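PDB 6KD7: polyprenyl synthetase from Nonlabens dokdonensis, which probably acts as a magnesium-dependent prenyltransferase that joins isoprenoid units to build geranylgeranyl pyrophosphate. Local coordinates for residues S134-E139 against T169-G174; Y195-N200 against K313-F318; G227-N232 against E272-F277; Y236-S241 against E253-H258. All coordinates share one frame; numbering follows the deposited sequence.

Interaction 1: residues S134-E139 against T169-G174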
loop_
_atom_site.group_PDB
_atom_site.type_symbol
_atom_site.label_atom_id
_atom_site.label_comp_id
_atom_site.label_asym_id
_atom_site.label_seq_id
_atom_site.Cartn_x
_atom_site.Cartn_y
_atom_site.Cartn_z
ATOM N N SER A 134 -16.278 -37.339 7.057
ATOM C CA SER A 134 -17.060 -36.099 6.846
ATOM C C SER A 134 -17.400 -35.460 8.179
ATOM O O SER A 134 -17.280 -34.262 8.311
ATOM C CB SER A 134 -18.290 -36.350 6.013
ATOM O OG SER A 134 -17.924 -36.692 4.682
ATOM N N ARG A 135 -17.805 -36.223 9.171
ATOM C CA ARG A 135 -18.145 -35.635 10.478
ATOM C C ARG A 135 -16.868 -35.001 11.052
ATOM O O ARG A 135 -16.953 -33.920 11.658
ATOM C CB ARG A 135 -18.697 -36.711 11.413
ATOM C CG ARG A 135 -19.058 -36.191 12.801
ATOM C CD ARG A 135 -19.878 -37.163 13.670
ATOM N NE ARG A 135 -19.224 -38.442 13.978
ATOM C CZ ARG A 135 -19.464 -39.627 13.378
ATOM N NH1 ARG A 135 -20.350 -39.764 12.402
ATOM N NH2 ARG A 135 -18.790 -40.692 13.763
ATOM N N THR A 136 -15.742 -35.721 10.952
ATOM C CA THR A 136 -14.421 -35.261 11.424
ATOM C C THR A 136 -14.036 -33.992 10.639
ATOM O O THR A 136 -13.662 -33.022 11.276
ATOM C CB THR A 136 -13.387 -36.392 11.320
ATOM O OG1 THR A 136 -13.899 -37.435 12.165
ATOM C CG2 THR A 136 -12.001 -35.946 11.748
ATOM N N ALA A 137 -14.173 -33.981 9.324
ATOM C CA ALA A 137 -13.716 -32.840 8.506
ATOM C C ALA A 137 -14.511 -31.589 8.934
ATOM O O ALA A 137 -13.925 -30.532 9.158
ATOM C CB ALA A 137 -13.877 -33.177 7.062
ATOM N N LEU A 138 -15.799 -31.738 9.219
ATOM C CA LEU A 138 -16.661 -30.582 9.506
ATOM C C LEU A 138 -16.339 -30.138 10.906
ATOM O O LEU A 138 -16.379 -28.917 11.153
ATOM C CB LEU A 138 -18.135 -30.929 9.352
ATOM C CG LEU A 138 -19.110 -29.761 9.551
ATOM C CD1 LEU A 138 -18.798 -28.632 8.557
ATOM C CD2 LEU A 138 -20.562 -30.228 9.368
ATOM N N GLU A 139 -15.964 -31.078 11.775
ATOM C CA GLU A 139 -15.583 -30.716 13.155
ATOM C C GLU A 139 -14.289 -29.888 13.118
ATOM O O GLU A 139 -14.154 -28.957 13.918
ATOM C CB GLU A 139 -15.380 -31.990 13.987
ATOM C CG GLU A 139 -16.694 -32.582 14.470
ATOM C CD GLU A 139 -16.602 -33.995 15.037
ATOM O OE1 GLU A 139 -15.639 -34.735 14.704
ATOM O OE2 GLU A 139 -17.511 -34.329 15.775
ATOM N N THR A 169 -7.704 -30.398 16.519
ATOM C CA THR A 169 -6.519 -31.280 16.399
ATOM C C THR A 169 -6.727 -32.731 16.857
ATOM O O THR A 169 -5.911 -33.528 16.491
ATOM C CB THR A 169 -5.358 -30.697 17.211
ATOM O OG1 THR A 169 -5.670 -30.900 18.577
ATOM C CG2 THR A 169 -5.138 -29.220 16.990
ATOM N N SER A 170 -7.750 -33.041 17.639
ATOM C CA SER A 170 -7.879 -34.408 18.207
ATOM C C SER A 170 -8.869 -35.304 17.466
ATOM O O SER A 170 -8.563 -36.461 17.298
ATOM C CB SER A 170 -8.218 -34.326 19.649
ATOM O OG SER A 170 -7.229 -33.604 20.347
ATOM N N VAL A 171 -10.003 -34.775 17.031
ATOM C CA VAL A 171 -11.013 -35.657 16.362
ATOM C C VAL A 171 -10.379 -36.392 15.182
ATOM O O VAL A 171 -10.802 -37.503 14.913
ATOM C CB VAL A 171 -12.307 -34.925 15.957
ATOM C CG1 VAL A 171 -13.044 -34.440 17.180
ATOM C CG2 VAL A 171 -12.055 -33.792 14.989
ATOM N N LEU A 172 -9.411 -35.816 14.473
ATOM C CA LEU A 172 -8.817 -36.477 13.305
ATOM C C LEU A 172 -7.900 -37.609 13.769
ATOM O O LEU A 172 -7.681 -38.517 12.976
ATOM C CB LEU A 172 -8.057 -35.490 12.438
ATOM C CG LEU A 172 -7.320 -36.059 11.238
ATOM C CD1 LEU A 172 -8.289 -36.642 10.212
ATOM C CD2 LEU A 172 -6.425 -34.987 10.611
ATOM N N VAL A 173 -7.345 -37.525 14.962
ATOM C CA VAL A 173 -6.529 -38.630 15.531
ATOM C C VAL A 173 -7.454 -39.825 15.779
ATOM O O VAL A 173 -7.140 -40.903 15.282
ATOM C CB VAL A 173 -5.815 -38.189 16.807
ATOM C CG1 VAL A 173 -4.947 -39.323 17.345
ATOM C CG2 VAL A 173 -4.937 -36.972 16.534
ATOM N N GLY A 174 -8.537 -39.599 16.515
ATOM C CA GLY A 174 -9.646 -40.538 16.713
ATOM C C GLY A 174 -10.100 -41.141 15.402
ATOM O O GLY A 174 -10.207 -42.375 15.292
#

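Interaction 2: residues Y195-N200 against K313-F318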
loop_
_atom_site.group_PDB
_atom_site.type_symbol
_atom_site.label_atom_id
_atom_site.label_comp_id
_atom_site.label_asym_id
_atom_site.label_seq_id
_atom_site.Cartn_x
_atom_site.Cartn_y
_atom_site.Cartn_z
ATOM N N TYR A 195 -11.491 -44.778 18.868
ATOM C CA TYR A 195 -11.709 -43.332 18.634
ATOM C C TYR A 195 -11.376 -42.563 19.901
ATOM O O TYR A 195 -10.583 -41.623 19.836
ATOM C CB TYR A 195 -13.138 -43.008 18.206
ATOM C CG TYR A 195 -13.417 -41.556 17.910
ATOM C CD1 TYR A 195 -13.229 -41.032 16.641
ATOM C CD2 TYR A 195 -13.936 -40.726 18.877
ATOM C CE1 TYR A 195 -13.544 -39.711 16.341
ATOM C CE2 TYR A 195 -14.242 -39.403 18.599
ATOM C CZ TYR A 195 -14.005 -38.880 17.338
ATOM O OH TYR A 195 -14.312 -37.575 17.063
ATOM N N ASP A 196 -11.958 -42.970 21.010
ATOM C CA ASP A 196 -11.778 -42.318 22.327
ATOM C C ASP A 196 -10.298 -42.281 22.723
ATOM O O ASP A 196 -9.863 -41.270 23.319
ATOM C CB ASP A 196 -12.590 -43.040 23.398
ATOM C CG ASP A 196 -14.089 -42.849 23.267
ATOM O OD1 ASP A 196 -14.532 -42.053 22.388
ATOM O OD2 ASP A 196 -14.813 -43.476 24.072
ATOM N N TYR A 197 -9.579 -43.379 22.517
ATOM C CA TYR A 197 -8.124 -43.406 22.745
ATOM C C TYR A 197 -7.519 -42.224 21.963
ATOM O O TYR A 197 -6.721 -41.467 22.541
ATOM C CB TYR A 197 -7.529 -44.748 22.296
ATOM C CG TYR A 197 -6.056 -44.726 22.009
ATOM C CD1 TYR A 197 -5.134 -44.363 22.975
ATOM C CD2 TYR A 197 -5.586 -45.075 20.769
ATOM C CE1 TYR A 197 -3.767 -44.368 22.715
ATOM C CE2 TYR A 197 -4.237 -45.037 20.483
ATOM C CZ TYR A 197 -3.330 -44.658 21.453
ATOM O OH TYR A 197 -2.012 -44.609 21.128
ATOM N N GLY A 198 -7.795 -42.168 20.662
ATOM C CA GLY A 198 -7.314 -41.100 19.750
ATOM C C GLY A 198 -7.661 -39.703 20.302
ATOM O O GLY A 198 -6.793 -38.861 20.316
ATOM N N ILE A 199 -8.844 -39.496 20.841
ATOM C CA ILE A 199 -9.201 -38.193 21.441
ATOM C C ILE A 199 -8.226 -37.889 22.579
ATOM O O ILE A 199 -7.680 -36.789 22.585
ATOM C CB ILE A 199 -10.667 -38.147 21.861
ATOM C CG1 ILE A 199 -11.596 -38.244 20.652
ATOM C CG2 ILE A 199 -10.975 -36.896 22.674
ATOM C CD1 ILE A 199 -11.454 -37.130 19.632
ATOM N N ASN A 200 -8.013 -38.808 23.506
ATOM C CA ASN A 200 -7.180 -38.517 24.703
ATOM C C ASN A 200 -5.736 -38.354 24.220
ATOM O O ASN A 200 -5.033 -37.447 24.657
ATOM C CB ASN A 200 -7.337 -39.604 25.773
ATOM C CG ASN A 200 -8.640 -39.507 26.542
ATOM O OD1 ASN A 200 -9.389 -40.497 26.735
ATOM N ND2 ASN A 200 -8.882 -38.318 27.040
ATOM N N LYS A 313 0.973 -53.278 24.308
ATOM C CA LYS A 313 2.347 -52.888 24.706
ATOM C C LYS A 313 2.939 -51.978 23.631
ATOM O O LYS A 313 3.507 -50.954 23.978
ATOM C CB LYS A 313 3.233 -54.124 24.865
ATOM C CG LYS A 313 4.617 -53.846 25.431
ATOM C CD LYS A 313 5.728 -54.608 24.750
ATOM C CE LYS A 313 7.058 -54.437 25.453
ATOM N NZ LYS A 313 8.132 -55.248 24.833
ATOM N N GLN A 314 2.767 -52.348 22.368
ATOM C CA GLN A 314 3.283 -51.546 21.236
ATOM C C GLN A 314 2.599 -50.168 21.291
ATOM O O GLN A 314 3.303 -49.162 21.258
ATOM C CB GLN A 314 3.118 -52.285 19.918
ATOM C CG GLN A 314 4.222 -53.318 19.732
ATOM C CD GLN A 314 3.954 -54.300 18.619
ATOM O OE1 GLN A 314 3.554 -53.923 17.516
ATOM N NE2 GLN A 314 4.188 -55.576 18.907
ATOM N N LEU A 315 1.283 -50.133 21.463
ATOM C CA LEU A 315 0.502 -48.879 21.432
ATOM C C LEU A 315 0.881 -48.053 22.654
ATOM O O LEU A 315 0.868 -46.831 22.539
ATOM C CB LEU A 315 -0.986 -49.198 21.469
ATOM C CG LEU A 315 -1.890 -48.313 20.633
ATOM C CD1 LEU A 315 -1.369 -48.189 19.209
ATOM C CD2 LEU A 315 -3.312 -48.890 20.644
ATOM N N THR A 316 1.136 -48.707 23.788
ATOM C CA THR A 316 1.420 -48.013 25.061
ATOM C C THR A 316 2.774 -47.313 24.908
ATOM O O THR A 316 2.874 -46.140 25.279
ATOM C CB THR A 316 1.384 -48.943 26.274
ATOM O OG1 THR A 316 0.035 -49.299 26.549
ATOM C CG2 THR A 316 1.927 -48.289 27.528
ATOM N N ASP A 317 3.735 -48.010 24.329
ATOM C CA ASP A 317 5.092 -47.495 24.063
ATOM C C ASP A 317 5.012 -46.378 23.034
ATOM O O ASP A 317 5.798 -45.439 23.139
ATOM C CB ASP A 317 6.036 -48.571 23.512
ATOM C CG ASP A 317 6.459 -49.566 24.594
ATOM O OD1 ASP A 317 6.191 -49.263 25.820
ATOM O OD2 ASP A 317 7.025 -50.656 24.217
ATOM N N PHE A 318 4.206 -46.539 21.996
ATOM C CA PHE A 318 4.099 -45.512 20.931
ATOM C C PHE A 318 3.555 -44.205 21.547
ATOM O O PHE A 318 4.097 -43.157 21.291
ATOM C CB PHE A 318 3.259 -46.033 19.781
ATOM C CG PHE A 318 2.727 -44.946 18.895
ATOM C CD1 PHE A 318 1.542 -44.312 19.210
ATOM C CD2 PHE A 318 3.399 -44.585 17.745
ATOM C CE1 PHE A 318 1.038 -43.335 18.380
ATOM C CE2 PHE A 318 2.913 -43.573 16.944
ATOM C CZ PHE A 318 1.734 -42.958 17.265
#

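Interaction 3: residues G227-N232 against E272-F277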
loop_
_atom_site.group_PDB
_atom_site.type_symbol
_atom_site.label_atom_id
_atom_site.label_comp_id
_atom_site.label_asym_id
_atom_site.label_seq_id
_atom_site.Cartn_x
_atom_site.Cartn_y
_atom_site.Cartn_z
ATOM N N GLY A 227 6.108 -18.271 19.817
ATOM C CA GLY A 227 5.146 -17.798 18.795
ATOM C C GLY A 227 3.766 -17.549 19.387
ATOM O O GLY A 227 3.119 -16.517 19.103
ATOM N N ASP A 228 3.301 -18.443 20.233
ATOM C CA ASP A 228 1.990 -18.259 20.863
ATOM C C ASP A 228 2.032 -16.972 21.713
ATOM O O ASP A 228 1.028 -16.218 21.719
ATOM C CB ASP A 228 1.617 -19.493 21.672
ATOM C CG ASP A 228 1.278 -20.720 20.846
ATOM O OD1 ASP A 228 1.016 -20.537 19.653
ATOM O OD2 ASP A 228 1.262 -21.831 21.446
ATOM N N ILE A 229 3.125 -16.742 22.430
ATOM C CA ILE A 229 3.283 -15.534 23.273
ATOM C C ILE A 229 3.272 -14.282 22.374
ATOM O O ILE A 229 2.424 -13.386 22.599
ATOM C CB ILE A 229 4.542 -15.607 24.132
ATOM C CG1 ILE A 229 4.403 -16.675 25.222
ATOM C CG2 ILE A 229 4.751 -14.227 24.745
ATOM C CD1 ILE A 229 5.706 -17.069 25.903
ATOM N N ARG A 230 4.119 -14.258 21.360
ATOM C CA ARG A 230 4.212 -13.118 20.438
ATOM C C ARG A 230 2.833 -12.790 19.854
ATOM O O ARG A 230 2.517 -11.579 19.690
ATOM C CB ARG A 230 5.206 -13.427 19.336
ATOM C CG ARG A 230 5.260 -12.323 18.295
ATOM C CD ARG A 230 6.428 -12.509 17.346
ATOM N NE ARG A 230 6.193 -13.693 16.553
ATOM C CZ ARG A 230 5.247 -13.811 15.629
ATOM N NH1 ARG A 230 4.431 -12.803 15.325
ATOM N NH2 ARG A 230 5.122 -14.964 15.003
ATOM N N GLU A 231 2.030 -13.803 19.537
ATOM C CA GLU A 231 0.737 -13.603 18.832
ATOM C C GLU A 231 -0.397 -13.515 19.845
ATOM O O GLU A 231 -1.542 -13.432 19.448
ATOM C CB GLU A 231 0.502 -14.732 17.843
ATOM C CG GLU A 231 1.484 -14.710 16.689
ATOM C CD GLU A 231 1.171 -15.703 15.572
ATOM O OE1 GLU A 231 0.446 -16.692 15.836
ATOM O OE2 GLU A 231 1.664 -15.497 14.438
ATOM N N ASN A 232 -0.077 -13.528 21.131
ATOM C CA ASN A 232 -1.090 -13.438 22.200
ATOM C C ASN A 232 -2.134 -14.544 22.027
ATOM O O ASN A 232 -3.290 -14.270 22.356
ATOM C CB ASN A 232 -1.729 -12.037 22.246
ATOM C CG ASN A 232 -0.677 -10.963 22.406
ATOM O OD1 ASN A 232 0.187 -11.052 23.296
ATOM N ND2 ASN A 232 -0.695 -9.993 21.511
ATOM N N GLU A 272 10.653 -13.832 27.334
ATOM C CA GLU A 272 11.384 -14.237 28.571
ATOM C C GLU A 272 10.519 -13.926 29.778
ATOM O O GLU A 272 10.349 -14.807 30.642
ATOM C CB GLU A 272 12.795 -13.644 28.639
ATOM C CG GLU A 272 13.749 -14.266 27.616
ATOM C CD GLU A 272 13.607 -15.787 27.386
ATOM O OE1 GLU A 272 13.456 -16.564 28.396
ATOM O OE2 GLU A 272 13.600 -16.209 26.190
ATOM N N THR A 273 9.874 -12.766 29.806
ATOM C CA THR A 273 9.109 -12.346 31.000
ATOM C C THR A 273 7.859 -13.202 31.138
ATOM O O THR A 273 7.541 -13.640 32.293
ATOM C CB THR A 273 8.723 -10.865 30.929
ATOM O OG1 THR A 273 9.888 -10.115 30.584
ATOM C CG2 THR A 273 8.132 -10.403 32.234
ATOM N N VAL A 274 7.139 -13.412 30.027
ATOM C CA VAL A 274 5.899 -14.240 30.090
ATOM C C VAL A 274 6.286 -15.682 30.456
ATOM O O VAL A 274 5.617 -16.266 31.317
ATOM C CB VAL A 274 5.100 -14.158 28.786
ATOM C CG1 VAL A 274 3.970 -15.180 28.766
ATOM C CG2 VAL A 274 4.567 -12.752 28.593
ATOM N N LYS A 275 7.344 -16.234 29.857
ATOM C CA LYS A 275 7.837 -17.597 30.238
ATOM C C LYS A 275 8.028 -17.641 31.757
ATOM O O LYS A 275 7.449 -18.558 32.417
ATOM C CB LYS A 275 9.074 -17.983 29.436
ATOM C CG LYS A 275 8.735 -18.418 28.017
ATOM C CD LYS A 275 9.909 -18.498 27.080
ATOM C CE LYS A 275 10.933 -19.498 27.566
ATOM N NZ LYS A 275 11.736 -19.984 26.427
ATOM N N VAL A 276 8.648 -16.612 32.339
ATOM C CA VAL A 276 8.884 -16.622 33.812
ATOM C C VAL A 276 7.542 -16.590 34.532
ATOM O O VAL A 276 7.405 -17.338 35.528
ATOM C CB VAL A 276 9.824 -15.484 34.254
ATOM C CG1 VAL A 276 9.882 -15.397 35.773
ATOM C CG2 VAL A 276 11.214 -15.651 33.635
ATOM N N PHE A 277 6.580 -15.792 34.081
ATOM C CA PHE A 277 5.233 -15.768 34.719
ATOM C C PHE A 277 4.555 -17.140 34.604
ATOM O O PHE A 277 3.850 -17.573 35.520
ATOM C CB PHE A 277 4.324 -14.701 34.106
ATOM C CG PHE A 277 4.595 -13.312 34.621
ATOM C CD1 PHE A 277 4.551 -13.046 35.982
ATOM C CD2 PHE A 277 4.923 -12.280 33.753
ATOM C CE1 PHE A 277 4.826 -11.773 36.455
ATOM C CE2 PHE A 277 5.190 -11.006 34.232
ATOM C CZ PHE A 277 5.134 -10.757 35.576
#

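Interaction 4: residues Y236-S241 against E253-H258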
loop_
_atom_site.group_PDB
_atom_site.type_symbol
_atom_site.label_atom_id
_atom_site.label_comp_id
_atom_site.label_asym_id
_atom_site.label_seq_id
_atom_site.Cartn_x
_atom_site.Cartn_y
_atom_site.Cartn_z
ATOM N N TYR A 236 -3.432 -23.240 26.655
ATOM C CA TYR A 236 -3.680 -23.813 27.999
ATOM C C TYR A 236 -2.680 -23.208 28.980
ATOM O O TYR A 236 -3.058 -22.904 30.094
ATOM C CB TYR A 236 -3.568 -25.337 27.951
ATOM C CG TYR A 236 -4.120 -26.046 29.157
ATOM C CD1 TYR A 236 -5.454 -26.399 29.228
ATOM C CD2 TYR A 236 -3.307 -26.368 30.224
ATOM C CE1 TYR A 236 -5.970 -27.047 30.333
ATOM C CE2 TYR A 236 -3.803 -27.026 31.332
ATOM C CZ TYR A 236 -5.139 -27.363 31.388
ATOM O OH TYR A 236 -5.620 -28.001 32.483
ATOM N N LEU A 237 -1.458 -22.993 28.514
ATOM C CA LEU A 237 -0.368 -22.433 29.340
ATOM C C LEU A 237 -0.793 -21.048 29.850
ATOM O O LEU A 237 -0.706 -20.829 31.045
ATOM C CB LEU A 237 0.820 -22.337 28.383
ATOM C CG LEU A 237 2.217 -22.274 28.980
ATOM C CD1 LEU A 237 2.358 -23.228 30.144
ATOM C CD2 LEU A 237 3.246 -22.569 27.911
ATOM N N TYR A 238 -1.306 -20.179 28.982
ATOM C CA TYR A 238 -1.763 -18.832 29.417
ATOM C C TYR A 238 -3.024 -18.906 30.281
ATOM O O TYR A 238 -3.058 -18.269 31.318
ATOM C CB TYR A 238 -2.023 -17.935 28.208
ATOM C CG TYR A 238 -2.722 -16.635 28.510
ATOM C CD1 TYR A 238 -4.099 -16.544 28.481
ATOM C CD2 TYR A 238 -2.007 -15.490 28.809
ATOM C CE1 TYR A 238 -4.751 -15.354 28.744
ATOM C CE2 TYR A 238 -2.641 -14.293 29.080
ATOM C CZ TYR A 238 -4.019 -14.225 29.046
ATOM O OH TYR A 238 -4.663 -13.060 29.307
ATOM N N LEU A 239 -3.990 -19.729 29.884
ATOM C CA LEU A 239 -5.294 -19.815 30.587
ATOM C C LEU A 239 -5.094 -20.255 32.040
ATOM O O LEU A 239 -5.792 -19.745 32.891
ATOM C CB LEU A 239 -6.213 -20.770 29.823
ATOM C CG LEU A 239 -6.697 -20.269 28.465
ATOM C CD1 LEU A 239 -7.523 -21.326 27.763
ATOM C CD2 LEU A 239 -7.497 -18.993 28.611
ATOM N N LYS A 240 -4.159 -21.162 32.293
ATOM C CA LYS A 240 -3.881 -21.681 33.657
ATOM C C LYS A 240 -3.057 -20.642 34.429
ATOM O O LYS A 240 -3.330 -20.438 35.605
ATOM C CB LYS A 240 -3.142 -23.022 33.596
ATOM C CG LYS A 240 -3.935 -24.177 33.018
ATOM C CD LYS A 240 -5.270 -24.412 33.688
ATOM C CE LYS A 240 -5.150 -25.126 35.014
ATOM N NZ LYS A 240 -6.486 -25.203 35.648
ATOM N N SER A 241 -2.093 -20.003 33.779
ATOM C CA SER A 241 -1.251 -18.947 34.389
ATOM C C SER A 241 -2.124 -17.815 34.950
ATOM O O SER A 241 -1.862 -17.389 36.082
ATOM C CB SER A 241 -0.264 -18.476 33.421
ATOM O OG SER A 241 0.676 -19.491 33.128
ATOM N N GLU A 253 -1.576 -7.750 30.643
ATOM C CA GLU A 253 -1.016 -6.494 30.084
ATOM C C GLU A 253 0.014 -6.883 29.042
ATOM O O GLU A 253 -0.005 -6.281 27.949
ATOM C CB GLU A 253 -0.517 -5.560 31.189
ATOM C CG GLU A 253 -1.646 -4.706 31.782
ATOM C CD GLU A 253 -1.328 -4.080 33.134
ATOM O OE1 GLU A 253 -2.237 -3.434 33.728
ATOM O OE2 GLU A 253 -0.168 -4.242 33.599
ATOM N N TRP A 254 0.823 -7.909 29.294
ATOM C CA TRP A 254 1.754 -8.377 28.236
ATOM C C TRP A 254 0.945 -8.825 27.019
ATOM O O TRP A 254 1.367 -8.570 25.905
ATOM C CB TRP A 254 2.633 -9.505 28.772
ATOM C CG TRP A 254 3.808 -9.004 29.549
ATOM C CD1 TRP A 254 3.991 -9.082 30.894
ATOM C CD2 TRP A 254 4.956 -8.301 29.025
ATOM N NE1 TRP A 254 5.191 -8.518 31.240
ATOM C CE2 TRP A 254 5.798 -8.019 30.120
ATOM C CE3 TRP A 254 5.343 -7.863 27.751
ATOM C CZ2 TRP A 254 7.016 -7.357 29.974
ATOM C CZ3 TRP A 254 6.549 -7.206 27.603
ATOM C CH2 TRP A 254 7.372 -6.954 28.705
ATOM N N PHE A 255 -0.203 -9.467 27.240
ATOM C CA PHE A 255 -1.008 -10.097 26.155
ATOM C C PHE A 255 -1.826 -9.024 25.439
ATOM O O PHE A 255 -2.514 -9.371 24.479
ATOM C CB PHE A 255 -1.851 -11.260 26.689
ATOM C CG PHE A 255 -1.179 -12.602 26.503
ATOM C CD1 PHE A 255 0.058 -12.863 27.087
ATOM C CD2 PHE A 255 -1.733 -13.579 25.679
ATOM C CE1 PHE A 255 0.714 -14.071 26.865
ATOM C CE2 PHE A 255 -1.071 -14.780 25.446
ATOM C CZ PHE A 255 0.152 -15.026 26.031
ATOM N N ALA A 256 -1.743 -7.767 25.892
ATOM C CA ALA A 256 -2.389 -6.607 25.226
ATOM C C ALA A 256 -1.440 -5.962 24.211
ATOM O O ALA A 256 -1.941 -5.198 23.381
ATOM C CB ALA A 256 -2.857 -5.598 26.258
ATOM N N LEU A 257 -0.129 -6.227 24.264
ATOM C CA LEU A 257 0.804 -5.642 23.275
ATOM C C LEU A 257 0.818 -6.496 22.013
ATOM O O LEU A 257 1.143 -7.691 22.106
ATOM C CB LEU A 257 2.215 -5.541 23.857
ATOM C CG LEU A 257 2.320 -4.830 25.192
ATOM C CD1 LEU A 257 3.754 -4.780 25.621
ATOM C CD2 LEU A 257 1.720 -3.428 25.125
ATOM N N HIS A 258 0.430 -5.909 20.873
ATOM C CA HIS A 258 0.622 -6.486 19.514
ATOM C C HIS A 258 2.106 -6.472 19.218
ATOM O O HIS A 258 2.803 -5.524 19.667
ATOM C CB HIS A 258 -0.123 -5.758 18.375
ATOM C CG HIS A 258 -0.348 -6.578 17.140
ATOM N ND1 HIS A 258 0.617 -6.789 16.188
ATOM C CD2 HIS A 258 -1.448 -7.229 16.695
ATOM C CE1 HIS A 258 0.117 -7.509 15.210
ATOM N NE2 HIS A 258 -1.123 -7.807 15.504
#

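Interaction 1: residues S134-E139 against T169-G174
T136 OG1 is hydrogen-bonded to V132 O of its own helix, while the methyl of T136 goes to V171 and L172. With OG1 beside the backbone N (chi1 -60°), CG2 is carried across to the backbone of the other helix, 3.6 Å from L172 CA and 3.7 Å from V171 O. The same methyl lies 3.9 Å from V171 CG2. One turn on, E139 runs obliquely across V171, its chain extended beyond CG; OE1 comes to rest 3.6 Å from V171 CB, with both valine methyls close to it as well. This is a van der Waals contact of a carboxylate on a branched apolar side chain, and Y195 of helix 188-215 touches both partners. Cut back to an alanine, V171 loses both methyls, which is likely to leave T136 CG2 and the E139 carboxylate without their packing partner. The axes of the two segments run nearly antiparallel (167°), 9.0 Å apart at closest approach, and helix 158-183 is kinked here. L172 also touches H72 and R43 of the pyrophosphate pocket, so this is inner packing of the all-helical isoprenoid synthase fold, beside its active-site cavity.

Interaction 2: residues Y195-N200 against K313-F318
Helices 188-215 and 309-322 stand well apart here, the nearest CA atoms, those of Y197 and L315, being 10.3 Å from each other, so long side chains have to bridge the space. The pair belongs to the all-helical isoprenoid synthase fold: a helix near the C-terminus of the chain packs onto the helix bundle, and 112 residues separate the two segments. Y197 does the reaching. Its CG is anti to the backbone N (chi1 159°), which throws the ring out from helix 188-215 so that its hydroxyl end arrives at the opposite helix. L315 meets that end obliquely: CD2 is 4.0 Å from Y197 CE2, while CG is 3.7 Å from Y197 OH. The leucine's first torsion, chi1 -143°, lies well off a staggered position, which suggests some strain in fitting its branch against the ring. M49 and M53 of helix 42-54 also pack on this leucine. L177 of helix 158-183 and I302 of helix 283-303 touch Y197, so the tyrosine is wedged among several helices. All three touching residues are buried, which buries the phenol oxygen. It is satisfied by a hydrogen bond to S319 OG, one residue beyond the segment, and that serine hydroxyl is also hydrogen-bonded to L315 O. F318 finishes the contact from another direction, presenting the edge of its ring, with CD1 4.0 Å from Y197 OH and the oxygen near the ring plane.

Interaction 3: residues G227-N232 against E272-F277
I229 and V274 meet tip to tip, and all the contact across these two segments is apolar. I229 CD1 reaches 3.8 Å to V274 CG1, and its other branch, CG2, lies 4.1 Å from V274 CG2, so the two branched side chains meet through both of their arms. The isoleucine puts CG1 beside its backbone N (chi1 -69°), and the nearly extended second torsion carries CD1 outward to helix 264-281. There the same methyl also touches the aliphatic part of K275, lying 3.9 Å from K275 CG; the two side chains cross at about a right angle. The lysine contributes only its hydrocarbon portion to this contact, since the chain bends at its third torsion and NZ goes to the carbonyl oxygen of A214. K270 and F278 of helix 264-281 add further packing on I229.

The short helix 227-230 follows the DDxxD sequence near the end of helix 188-215, the second aspartate-rich motif of this family, and the N of D228 is hydrogen-bonded to its last aspartate, D213, through OD1. After the helical bond from E231 N to G227 O, the helix closes in a Schellman motif at N232 (phi 55°), whose N returns to I229 O at 2.9 Å.

R230 and E231 extend away from V274. R230 NH2 forms a salt bridge of 3.5 Å with E231 OE2, its NE pairs with E224, and the guanidinium makes a cation-pi contact with F259.

Interaction 4: residues Y236-S241 against E253-H258
F255 stacks on Y238 just where helix 248-254 gives out. E253 and W254 are the last residues of that helix, W254 meeting F221 of a third subunit edge-to-face. F255 then turns its ring to Y238 in a face-to-face stack, centroids 4.1 Å apart and planes inclined by 29°. Y238 CD2 stands 3.4 Å above the phenylalanine plane, over its centre, and Y238 CE2 is 3.4 Å from F255 CG. Y238 gets there with CG anti to its own N (chi1 170°). With an alanine here the ring is gone, which would probably leave one face of Y238 without its partner and the tyrosine freer to turn. A256 and L257 complete a type I beta turn begun at W254, closed by L257 N to W254 O at 3.2 Å. The N of H258 is hydrogen-bonded to E92 of the third subunit. W254 packs on T273 and V274 of helix 264-281. Helix 236-241 is set among its neighbours by Y236, which packs on helices 158-183 and 283-303, and by L237 on F278 of helix 264-281, while strand 91-92 of the third subunit lies beside H258.

Interactions 1 and 2 lie in the helical core and adjoin: helices 158-183 and 188-215 are consecutive, and Y195 from 195-200 packs on V171 from 169-174. Interactions 3 and 4 form a second pair farther from the chain's centre, their centres about 7 Å apart, joined by a probable hydrogen bond from N232 ND2 to L257 O and by V274 and T273 packing on W254. The chemistry shifts accordingly. Interaction 1 is close packing of a threonine methyl and a carboxylate on a valine, whereas interaction 2 bridges two well-separated helices with a buried phenol. Interaction 3 is a buried aliphatic contact that includes the hydrocarbon part of a lysine, with the R230–E231 salt bridge away from it; interaction 4, only partly buried, is an aromatic stack beside another subunit.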